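PDB 4NAR: putative uronate isomerase from Thermotoga maritima, which is of uncertain function but may racemise lactate or a similar hydroxy acid. Local coordinates for residues 312-317 against 379-384. Residues are numbered along the deposited sequence; the frame is centred on the assembly and turned at random.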
ATOM      1  N   LYS A 312      -7.259 -14.283  10.676  1.00 29.86           N
ATOM      2  CA  LYS A 312      -8.373 -15.215  10.517  1.00 34.65           C
ATOM      3  C   LYS A 312      -9.300 -14.872   9.335  1.00 26.30           C
ATOM      4  O   LYS A 312     -10.377 -15.459   9.196  1.00 29.29           O
ATOM      5  CB  LYS A 312      -9.161 -15.345  11.839  1.00 34.14           C
ATOM      6  CG  LYS A 312      -9.329 -14.033  12.601  1.00 35.91           C
ATOM      7  CD  LYS A 312     -10.013 -14.244  13.965  1.00 50.39           C
ATOM      8  CE  LYS A 312     -10.362 -12.902  14.648  1.00 58.04           C
ATOM      9  NZ  LYS A 312     -11.845 -12.651  14.745  1.00 59.33           N
ATOM     10  N   ARG A 313      -8.873 -13.941   8.481  1.00 22.47           N
ATOM     11  CA  ARG A 313      -9.669 -13.555   7.309  1.00 26.88           C
ATOM     12  C   ARG A 313      -8.787 -13.143   6.116  1.00 22.40           C
ATOM     13  O   ARG A 313      -7.585 -12.903   6.267  1.00 25.15           O
ATOM     14  CB  ARG A 313     -10.623 -12.415   7.666  1.00 28.20           C
ATOM     15  CG  ARG A 313      -9.930 -11.059   7.621  1.00 43.06           C
ATOM     16  CD  ARG A 313     -10.687 -10.040   8.442  1.00 51.80           C
ATOM     17  NE  ARG A 313     -10.101  -8.701   8.350  1.00 52.67           N
ATOM     18  CZ  ARG A 313      -9.720  -7.969   9.400  1.00 47.72           C
ATOM     19  NH1 ARG A 313      -9.844  -8.458  10.633  1.00 45.14           N
ATOM     20  NH2 ARG A 313      -9.208  -6.749   9.215  1.00 39.47           N
ATOM     21  N   PHE A 314      -9.384 -13.071   4.931  1.00 22.24           N
ATOM     22  CA  PHE A 314      -8.639 -12.683   3.742  1.00 24.59           C
ATOM     23  C   PHE A 314      -8.761 -11.185   3.481  1.00 27.18           C
ATOM     24  O   PHE A 314      -7.781 -10.529   3.088  1.00 24.79           O
ATOM     25  CB  PHE A 314      -9.110 -13.479   2.525  1.00 24.07           C
ATOM     26  CG  PHE A 314      -8.853 -14.947   2.643  1.00 21.34           C
ATOM     27  CD1 PHE A 314      -7.643 -15.492   2.203  1.00 21.38           C
ATOM     28  CD2 PHE A 314      -9.802 -15.785   3.231  1.00 21.22           C
ATOM     29  CE1 PHE A 314      -7.387 -16.860   2.339  1.00 24.91           C
ATOM     30  CE2 PHE A 314      -9.567 -17.154   3.362  1.00 21.91           C
ATOM     31  CZ  PHE A 314      -8.355 -17.693   2.918  1.00 28.35           C
ATOM     32  N   HIS A 315      -9.965 -10.657   3.679  1.00 22.60           N
ATOM     33  CA  HIS A 315     -10.215  -9.222   3.537  1.00 27.66           C
ATOM     34  C   HIS A 315     -11.271  -8.868   4.576  1.00 25.18           C
ATOM     35  O   HIS A 315     -12.051  -9.743   4.962  1.00 21.55           O
ATOM     36  CB  HIS A 315     -10.715  -8.897   2.122  1.00 13.03           C
ATOM     37  CG  HIS A 315     -10.568  -7.455   1.740  1.00 29.41           C
ATOM     38  ND1 HIS A 315     -11.439  -6.469   2.167  1.00 33.63           N
ATOM     39  CD2 HIS A 315      -9.650  -6.829   0.958  1.00 26.55           C
ATOM     40  CE1 HIS A 315     -11.060  -5.303   1.668  1.00 31.89           C
ATOM     41  NE2 HIS A 315      -9.978  -5.495   0.928  1.00 21.72           N
ATOM     42  N   SER A 316     -11.303  -7.617   5.041  1.00 19.77           N
ATOM     43  CA  SER A 316     -12.287  -7.241   6.066  1.00 21.95           C
ATOM     44  C   SER A 316     -13.654  -6.906   5.456  1.00 23.25           C
ATOM     45  O   SER A 316     -14.694  -7.035   6.117  1.00 30.02           O
ATOM     46  CB  SER A 316     -11.775  -6.096   6.949  1.00 21.23           C
ATOM     47  OG  SER A 316     -11.358  -4.980   6.168  1.00 30.13           O
ATOM     48  N   ASN A 317     -13.641  -6.470   4.199  1.00 18.87           N
ATOM     49  CA  ASN A 317     -14.867  -6.257   3.445  1.00 22.16           C
ATOM     50  C   ASN A 317     -15.492  -7.610   3.044  1.00 26.63           C
ATOM     51  O   ASN A 317     -14.911  -8.348   2.242  1.00 30.09           O
ATOM     52  CB  ASN A 317     -14.558  -5.414   2.211  1.00 25.46           C
ATOM     53  CG  ASN A 317     -15.796  -5.097   1.398  1.00 29.95           C
ATOM     54  OD1 ASN A 317     -16.186  -5.875   0.526  1.00 36.12           O
ATOM     55  ND2 ASN A 317     -16.423  -3.950   1.678  1.00 28.32           N
ATOM     56  N   THR A 379      -1.476 -19.378   9.979  1.00 24.10           N
ATOM     57  CA  THR A 379      -2.341 -18.392  10.607  1.00 16.69           C
ATOM     58  C   THR A 379      -3.457 -19.124  11.354  1.00 25.39           C
ATOM     59  O   THR A 379      -3.422 -20.353  11.468  1.00 23.99           O
ATOM     60  CB  THR A 379      -2.962 -17.442   9.542  1.00 28.75           C
ATOM     61  OG1 THR A 379      -4.135 -18.035   8.971  1.00 32.18           O
ATOM     62  CG2 THR A 379      -1.978 -17.136   8.413  1.00 24.77           C
ATOM     63  N   SER A 380      -4.447 -18.395  11.868  1.00 22.27           N
ATOM     64  CA  SER A 380      -5.565 -19.075  12.521  1.00 32.46           C
ATOM     65  C   SER A 380      -6.711 -19.358  11.547  1.00 33.14           C
ATOM     66  O   SER A 380      -7.824 -19.712  11.955  1.00 36.89           O
ATOM     67  CB  SER A 380      -6.043 -18.352  13.792  1.00 25.88           C
ATOM     68  OG  SER A 380      -6.299 -16.993  13.534  1.00 43.69           O
ATOM     69  N   ILE A 381      -6.419 -19.213  10.256  1.00 26.08           N
ATOM     70  CA  ILE A 381      -7.290 -19.739   9.210  1.00 25.11           C
ATOM     71  C   ILE A 381      -7.093 -21.264   9.163  1.00 26.67           C
ATOM     72  O   ILE A 381      -5.946 -21.744   9.065  1.00 28.47           O
ATOM     73  CB  ILE A 381      -6.966 -19.085   7.849  1.00 29.59           C
ATOM     74  CG1 ILE A 381      -7.214 -17.573   7.943  1.00 28.16           C
ATOM     75  CG2 ILE A 381      -7.778 -19.734   6.713  1.00 25.71           C
ATOM     76  CD1 ILE A 381      -6.678 -16.775   6.798  1.00 23.90           C
ATOM     77  N   PRO A 382      -8.195 -22.035   9.272  1.00 27.37           N
ATOM     78  CA  PRO A 382      -8.023 -23.496   9.349  1.00 28.82           C
ATOM     79  C   PRO A 382      -7.422 -24.092   8.081  1.00 30.92           C
ATOM     80  O   PRO A 382      -7.572 -23.530   6.975  1.00 25.50           O
ATOM     81  CB  PRO A 382      -9.452 -24.017   9.558  1.00 21.95           C
ATOM     82  CG  PRO A 382     -10.149 -22.893  10.245  1.00 25.70           C
ATOM     83  CD  PRO A 382      -9.568 -21.627   9.616  1.00 22.13           C
ATOM     84  N   GLU A 383      -6.749 -25.226   8.255  1.00 26.71           N
ATOM     85  CA  GLU A 383      -6.140 -25.944   7.140  1.00 29.45           C
ATOM     86  C   GLU A 383      -7.107 -26.162   5.965  1.00 23.43           C
ATOM     87  O   GLU A 383      -6.762 -25.914   4.811  1.00 23.90           O
ATOM     88  CB  GLU A 383      -5.564 -27.288   7.604  1.00 23.53           C
ATOM     89  CG  GLU A 383      -5.089 -28.167   6.447  1.00 34.93           C
ATOM     90  CD  GLU A 383      -4.325 -29.410   6.910  1.00 52.23           C
ATOM     91  OE1 GLU A 383      -4.397 -29.745   8.122  1.00 55.52           O
ATOM     92  OE2 GLU A 383      -3.649 -30.044   6.055  1.00 57.19           O
ATOM     93  N   ASP A 384      -8.314 -26.626   6.264  1.00 24.85           N
ATOM     94  CA  ASP A 384      -9.270 -26.932   5.210  1.00 27.84           C
ATOM     95  C   ASP A 384      -9.700 -25.673   4.463  1.00 26.28           C
ATOM     96  O   ASP A 384      -9.886 -25.706   3.248  1.00 23.21           O
ATOM     97  CB  ASP A 384     -10.473 -27.708   5.759  1.00 25.57           C
ATOM     98  CG  ASP A 384     -10.102 -29.138   6.185  1.00 37.59           C
ATOM     99  OD1 ASP A 384      -9.104 -29.687   5.659  1.00 42.80           O
ATOM    100  OD2 ASP A 384     -10.803 -29.709   7.051  1.00 43.84           O
TER
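Ile381 lies against the backbone of Lys312 and Arg313 and reaches on to the ring of Phe314. The contact joins two loops that follow neighbouring parallel strands, 302-308 and 373-379, of a five-stranded parallel sheet. Each loop leads into a helix, 318-327 or 383-388. The Ile381 side chain runs alongside the first loop. Its CG1 is 3.7 Å from Lys312 CA. CG1 sits beside its own backbone N and anti to the carbonyl carbon (chi1 -62°), while CG2 takes the place anti to N. Further out, CD1 lies 4.0 Å from Arg313 N. The same methyl comes over one face of the Phe314 ring, with CD1 4.3 Å from CZ. Val282 of helix 282-285 also touches both Ile381 and Phe314. An alanine in place of Ile381 would probably leave a gap beside the Lys312 backbone and take away the methyl over the Phe314 face. Arg313 starts away from the second loop, and its guanidinium forms salt bridges with Asp280 and Glu281. At the exposed margin, Ser380 OG approaches Lys312 CB at 3.7 Å. This hydroxyl lies between its own N and carbonyl carbon (chi1 52°). Its one proton can go to the backbone O of Ile311, its main partner, or be shared with that of Pro309. The lysine chain then leads away from the second loop. Thr379 and Ile381 close an ST turn just before helix 383-388: Thr379 OG1 accepts a hydrogen bond from Ile381 N at 2.9 Å, with an N-H...O angle of 162°.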